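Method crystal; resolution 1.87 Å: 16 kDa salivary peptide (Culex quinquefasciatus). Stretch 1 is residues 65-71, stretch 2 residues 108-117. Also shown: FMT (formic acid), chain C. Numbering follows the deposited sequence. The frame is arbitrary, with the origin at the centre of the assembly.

Stretch 1, residues 65-71: ELFESQQ
Stretch 2 (108-117) KNVKFSHCLF

How is the backbone laid out where the two stretches meet? Stretch 1 runs as an extended strand from an earlier part of the chain, with phi/psi of -82/131 at Leu-66, -150/161 at Phe-67 and -104/138 at Glu-68, and turns a corner at Gln-70 (-66/-34). Stretch 2 is a hairpin: strand 108-109 leads into a loop through Val-110 (-69/-50), Lys-111 (-61/-46), Phe-112 (-103/-11) and the left-handed Ser-113 (59/43), and a strand resumes at Cys-115. Asn-109 N donates to His-114 O at 2.7 Å, and Ser-113 N makes a weak bond to Asn-109 O at 2.8 Å. Asn-109, chi1 t, also ties the loop with its side chain, its OD1 accepting from Phe-112 N at 3.0 Å. No backbone hydrogen bond joins the stretches; the CA atoms of Glu-68 and Asn-109 lie 7.0 Å apart, so side chains fill the gap.

Which polar pairing holds them together? Glu-68 points toward the hairpin with chi1 and chi2 both t and chi3 -6°, an extended arm that carries its carboxylate to His-114 (chi1 m, chi2 165°). His-114 ND1 donates to Glu-68 OE2 at a short 2.5 Å, with an angle of 145° at the hydrogen, and the oxygen lies near the imidazole plane, as a ring N-H requires. The other oxygen fares less well: Glu-68 OE1 is buried without a polar partner, 3.2 Å from Asn-109 CB and 3.3 Å from Phe-112 CB.

What do the nonpolar groups contribute? Phe-112 (chi1 m, chi2 -71°) turns its ring edge to Glu-68 O; CE2 stands 3.2 Å from Glu-68 O, and that oxygen lies near the plane of the ring, where the slightly positive ring hydrogens suit a carbonyl oxygen. Its CZ reaches Gln-70 CG at 3.9 Å. Farther along, Leu-66 (chi1 t, chi2 p) and Leu-116 (chi1 -149°, chi2 p) meet loosely, CD2 of Leu-66 being 4.5 Å from CD1 of Leu-116.

How do solvent molecules extend the contact? One water donates to Glu-68 O at 2.8 Å and accepts from Lys-111 NZ at 3.0 Å, linking the strand to the end of an all-t lysine. The same water donates to FMT O1 at 3.3 Å. That formic acid, probably from the crystallisation liquor, sits at the corner of stretch 1: Ser-69 OG (chi1 t) donates to FMT O2 at 2.8 Å, and Gln-70 N to FMT O1 at 3.1 Å. Ser-69 OG also accepts from Gln-71 N at 2.8 Å, bracing the turn.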

ATOM      1  N   GLU A  65       0.603  -3.950  -9.858  1.00 45.82           N
ATOM      2  CA  GLU A  65       1.525  -3.474  -8.830  1.00 43.13           C
ATOM      3  C   GLU A  65       1.073  -2.146  -8.250  1.00 38.28           C
ATOM      4  O   GLU A  65       0.605  -1.263  -8.968  1.00 36.45           O
ATOM      5  CB  GLU A  65       2.931  -3.285  -9.397  1.00 43.31           C
ATOM      6  CG  GLU A  65       3.712  -4.534  -9.666  1.00 44.57           C
ATOM      7  CD  GLU A  65       5.177  -4.223  -9.922  1.00 45.72           C
ATOM      8  OE1 GLU A  65       5.490  -3.570 -10.949  1.00 45.46           O
ATOM      9  OE2 GLU A  65       6.015  -4.625  -9.087  1.00 40.82           O
ATOM     10  N   LEU A  66       1.245  -1.997  -6.939  1.00 34.64           N
ATOM     11  CA  LEU A  66       0.980  -0.739  -6.264  1.00 31.55           C
ATOM     12  C   LEU A  66       2.182   0.187  -6.411  1.00 31.61           C
ATOM     13  O   LEU A  66       3.315  -0.223  -6.156  1.00 33.58           O
ATOM     14  CB  LEU A  66       0.700  -1.010  -4.779  1.00 32.96           C
ATOM     15  CG  LEU A  66       0.287   0.204  -3.968  1.00 34.89           C
ATOM     16  CD1 LEU A  66      -1.139   0.561  -4.318  1.00 40.36           C
ATOM     17  CD2 LEU A  66       0.431  -0.081  -2.470  1.00 36.25           C
ATOM     18  N   PHE A  67       1.955   1.437  -6.824  1.00 32.59           N
ATOM     19  CA  PHE A  67       3.095   2.341  -6.960  1.00 28.31           C
ATOM     20  C   PHE A  67       2.658   3.774  -6.705  1.00 32.47           C
ATOM     21  O   PHE A  67       1.472   4.098  -6.727  1.00 34.85           O
ATOM     22  CB  PHE A  67       3.787   2.209  -8.333  1.00 33.89           C
ATOM     23  CG  PHE A  67       3.032   2.844  -9.476  1.00 32.80           C
ATOM     24  CD1 PHE A  67       1.940   2.215 -10.030  1.00 36.93           C
ATOM     25  CD2 PHE A  67       3.460   4.045 -10.017  1.00 37.15           C
ATOM     26  CE1 PHE A  67       1.260   2.789 -11.101  1.00 43.68           C
ATOM     27  CE2 PHE A  67       2.775   4.635 -11.093  1.00 41.15           C
ATOM     28  CZ  PHE A  67       1.685   4.003 -11.624  1.00 40.14           C
ATOM     29  N   GLU A  68       3.637   4.624  -6.411  1.00 37.29           N
ATOM     30  CA  GLU A  68       3.398   6.046  -6.212  1.00 40.10           C
ATOM     31  C   GLU A  68       3.860   6.805  -7.446  1.00 42.76           C
ATOM     32  O   GLU A  68       4.936   6.531  -7.983  1.00 39.35           O
ATOM     33  CB  GLU A  68       4.127   6.580  -4.976  1.00 41.89           C
ATOM     34  CG  GLU A  68       3.878   8.073  -4.748  1.00 42.87           C
ATOM     35  CD  GLU A  68       4.586   8.638  -3.526  1.00 48.25           C
ATOM     36  OE1 GLU A  68       5.199   7.862  -2.758  1.00 39.05           O
ATOM     37  OE2 GLU A  68       4.528   9.872  -3.329  1.00 48.98           O
ATOM     38  N   SER A  69       3.054   7.777  -7.866  1.00 43.85           N
ATOM     39  CA  SER A  69       3.201   8.429  -9.159  1.00 49.22           C
ATOM     40  C   SER A  69       3.852   9.800  -9.031  1.00 53.39           C
ATOM     41  O   SER A  69       3.800  10.447  -7.984  1.00 55.99           O
ATOM     42  CB  SER A  69       1.832   8.559  -9.831  1.00 54.40           C
ATOM     43  OG  SER A  69       1.855   9.451 -10.940  1.00 62.28           O
ATOM     44  N   GLN A  70       4.451  10.250 -10.135  1.00 59.31           N
ATOM     45  CA  GLN A  70       4.909  11.633 -10.217  1.00 65.45           C
ATOM     46  C   GLN A  70       3.740  12.605 -10.196  1.00 72.79           C
ATOM     47  O   GLN A  70       3.860  13.708  -9.652  1.00 76.24           O
ATOM     48  CB  GLN A  70       5.737  11.844 -11.484  1.00 65.58           C
ATOM     49  CG  GLN A  70       7.173  11.355 -11.384  1.00 73.35           C
ATOM     50  CD  GLN A  70       8.181  12.474 -11.591  1.00 79.06           C
ATOM     51  OE1 GLN A  70       8.443  12.888 -12.723  1.00 81.53           O
ATOM     52  NE2 GLN A  70       8.743  12.979 -10.494  1.00 74.29           N
ATOM     53  N   GLN A  71       2.628  12.182 -10.781  1.00 63.82           N
ATOM     54  CA  GLN A  71       1.420  13.025 -10.890  1.00 64.54           C
ATOM     55  C   GLN A  71       0.861  13.255  -9.498  1.00 71.46           C
ATOM     56  O   GLN A  71       1.036  12.380  -8.637  1.00 61.21           O
ATOM     57  CB  GLN A  71       0.404  12.286 -11.749  1.00 67.68           C
ATOM     58  CG  GLN A  71       0.929  11.923 -13.128  1.00 67.79           C
ATOM     59  CD  GLN A  71      -0.176  11.462 -14.045  1.00 73.52           C
ATOM     60  OE1 GLN A  71      -1.324  11.870 -13.916  1.00 73.91           O
ATOM     61  NE2 GLN A  71       0.169  10.599 -14.982  1.00 75.80           N
ATOM     62  N   LYS A 108       6.555   2.651   3.176  1.00 28.15           N
ATOM     63  CA  LYS A 108       7.202   3.866   2.687  1.00 31.92           C
ATOM     64  C   LYS A 108       7.740   3.662   1.275  1.00 29.66           C
ATOM     65  O   LYS A 108       8.505   2.728   1.028  1.00 29.23           O
ATOM     66  CB  LYS A 108       8.343   4.280   3.614  1.00 35.67           C
ATOM     67  CG  LYS A 108       8.983   5.592   3.230  1.00 38.62           C
ATOM     68  CD  LYS A 108      10.243   5.826   4.038  1.00 41.56           C
ATOM     69  CE  LYS A 108      10.039   6.944   5.032  1.00 55.20           C
ATOM     70  NZ  LYS A 108      11.213   7.861   5.026  1.00 57.63           N
ATOM     71  N   ASN A 109       7.379   4.559   0.368  1.00 30.25           N
ATOM     72  CA  ASN A 109       7.821   4.433  -1.017  1.00 30.22           C
ATOM     73  C   ASN A 109       9.313   4.710  -1.144  1.00 29.38           C
ATOM     74  O   ASN A 109       9.822   5.690  -0.592  1.00 33.89           O
ATOM     75  CB  ASN A 109       7.031   5.393  -1.895  1.00 29.09           C
ATOM     76  CG  ASN A 109       7.204   5.098  -3.352  1.00 29.01           C
ATOM     77  OD1 ASN A 109       7.934   5.796  -4.054  1.00 29.72           O
ATOM     78  ND2 ASN A 109       6.539   4.049  -3.822  1.00 27.21           N
ATOM     79  N   VAL A 110      10.018   3.848  -1.880  1.00 29.24           N
ATOM     80  CA  VAL A 110      11.465   3.994  -2.019  1.00 32.45           C
ATOM     81  C   VAL A 110      11.796   5.239  -2.837  1.00 35.29           C
ATOM     82  O   VAL A 110      12.613   6.074  -2.430  1.00 35.96           O
ATOM     83  CB  VAL A 110      12.069   2.730  -2.661  1.00 31.11           C
ATOM     84  CG1 VAL A 110      13.500   2.988  -3.120  1.00 34.37           C
ATOM     85  CG2 VAL A 110      11.997   1.549  -1.707  1.00 25.78           C
ATOM     86  N   LYS A 111      11.156   5.377  -4.001  1.00 28.15           N
ATOM     87  CA  LYS A 111      11.448   6.489  -4.897  1.00 30.68           C
ATOM     88  C   LYS A 111      11.151   7.831  -4.240  1.00 33.55           C
ATOM     89  O   LYS A 111      11.963   8.761  -4.302  1.00 37.77           O
ATOM     90  CB  LYS A 111      10.641   6.331  -6.186  1.00 33.27           C
ATOM     91  CG  LYS A 111      10.907   7.395  -7.251  1.00 36.60           C
ATOM     92  CD  LYS A 111       9.991   7.180  -8.438  1.00 33.78           C
ATOM     93  CE  LYS A 111      10.213   8.231  -9.517  1.00 41.85           C
ATOM     94  NZ  LYS A 111       9.249   8.045 -10.632  1.00 34.87           N
ATOM     95  N   PHE A 112       9.992   7.952  -3.599  1.00 31.59           N
ATOM     96  CA  PHE A 112       9.508   9.258  -3.165  1.00 38.29           C
ATOM     97  C   PHE A 112       9.676   9.519  -1.676  1.00 45.34           C
ATOM     98  O   PHE A 112       9.459  10.657  -1.243  1.00 48.85           O
ATOM     99  CB  PHE A 112       8.035   9.415  -3.524  1.00 39.63           C
ATOM    100  CG  PHE A 112       7.783   9.632  -4.993  1.00 40.74           C
ATOM    101  CD1 PHE A 112       8.136  10.825  -5.597  1.00 45.02           C
ATOM    102  CD2 PHE A 112       7.181   8.652  -5.760  1.00 37.55           C
ATOM    103  CE1 PHE A 112       7.895  11.033  -6.937  1.00 44.62           C
ATOM    104  CE2 PHE A 112       6.937   8.857  -7.113  1.00 42.27           C
ATOM    105  CZ  PHE A 112       7.291  10.047  -7.697  1.00 39.42           C
ATOM    106  N   SER A 113      10.021   8.499  -0.889  1.00 37.60           N
ATOM    107  CA  SER A 113      10.159   8.618   0.569  1.00 42.05           C
ATOM    108  C   SER A 113       8.862   9.085   1.229  1.00 44.32           C
ATOM    109  O   SER A 113       8.874   9.912   2.142  1.00 51.38           O
ATOM    110  CB  SER A 113      11.322   9.543   0.944  1.00 43.77           C
ATOM    111  OG  SER A 113      12.565   9.026   0.511  1.00 50.73           O
ATOM    112  N   HIS A 114       7.734   8.531   0.788  1.00 41.04           N
ATOM    113  CA  HIS A 114       6.421   8.872   1.317  1.00 44.63           C
ATOM    114  C   HIS A 114       5.763   7.635   1.902  1.00 39.23           C
ATOM    115  O   HIS A 114       5.887   6.534   1.353  1.00 32.97           O
ATOM    116  CB  HIS A 114       5.508   9.450   0.230  1.00 42.32           C
ATOM    117  CG  HIS A 114       5.945  10.780  -0.289  1.00 48.07           C
ATOM    118  ND1 HIS A 114       5.447  11.322  -1.456  1.00 48.95           N
ATOM    119  CD2 HIS A 114       6.830  11.680   0.197  1.00 49.23           C
ATOM    120  CE1 HIS A 114       6.009  12.498  -1.666  1.00 50.97           C
ATOM    121  NE2 HIS A 114       6.855  12.739  -0.678  1.00 53.86           N
ATOM    122  N   CYS A 115       5.064   7.806   3.020  1.00 39.40           N
ATOM    123  CA  CYS A 115       4.366   6.698   3.646  1.00 37.24           C
ATOM    124  C   CYS A 115       2.918   6.689   3.186  1.00 37.95           C
ATOM    125  O   CYS A 115       2.252   7.729   3.181  1.00 40.97           O
ATOM    126  CB  CYS A 115       4.432   6.783   5.173  1.00 41.93           C
ATOM    127  SG  CYS A 115       6.070   6.493   5.852  1.00 42.54           S
ATOM    128  N   LEU A 116       2.428   5.503   2.839  1.00 38.56           N
ATOM    129  CA  LEU A 116       1.026   5.329   2.497  1.00 32.14           C
ATOM    130  C   LEU A 116       0.149   5.846   3.634  1.00 43.55           C
ATOM    131  O   LEU A 116       0.438   5.626   4.818  1.00 38.91           O
ATOM    132  CB  LEU A 116       0.756   3.847   2.243  1.00 36.01           C
ATOM    133  CG  LEU A 116      -0.311   3.392   1.261  1.00 42.07           C
ATOM    134  CD1 LEU A 116       0.124   3.725  -0.176  1.00 33.74           C
ATOM    135  CD2 LEU A 116      -0.506   1.890   1.429  1.00 33.40           C
ATOM    136  N   PHE A 117      -0.922   6.544   3.268  1.00 34.37           N
ATOM    137  CA  PHE A 117      -1.671   7.338   4.230  1.00 44.44           C
ATOM    138  C   PHE A 117      -3.114   7.428   3.763  1.00 40.91           C
ATOM    139  O   PHE A 117      -3.394   7.379   2.563  1.00 38.38           O
ATOM    140  CB  PHE A 117      -1.006   8.724   4.368  1.00 44.60           C
ATOM    141  CG  PHE A 117      -1.897   9.806   4.936  1.00 51.49           C
ATOM    142  CD1 PHE A 117      -2.755  10.531   4.113  1.00 50.12           C
ATOM    143  CD2 PHE A 117      -1.821  10.144   6.277  1.00 50.20           C
ATOM    144  CE1 PHE A 117      -3.560  11.536   4.632  1.00 54.28           C
ATOM    145  CE2 PHE A 117      -2.617  11.160   6.803  1.00 56.14           C
ATOM    146  CZ  PHE A 117      -3.488  11.852   5.976  1.00 57.46           C
TER
HETATM  147  C   FMT C 302       3.658   7.670 -13.095  1.00 50.39           C
HETATM  148  O1  FMT C 302       4.541   8.258 -12.507  1.00 49.97           O
HETATM  149  O2  FMT C 302       2.451   8.098 -13.261  1.00 54.91           O
HETATM  150  O   HOH W   1       6.464   6.887 -10.251  1.00 38.99           O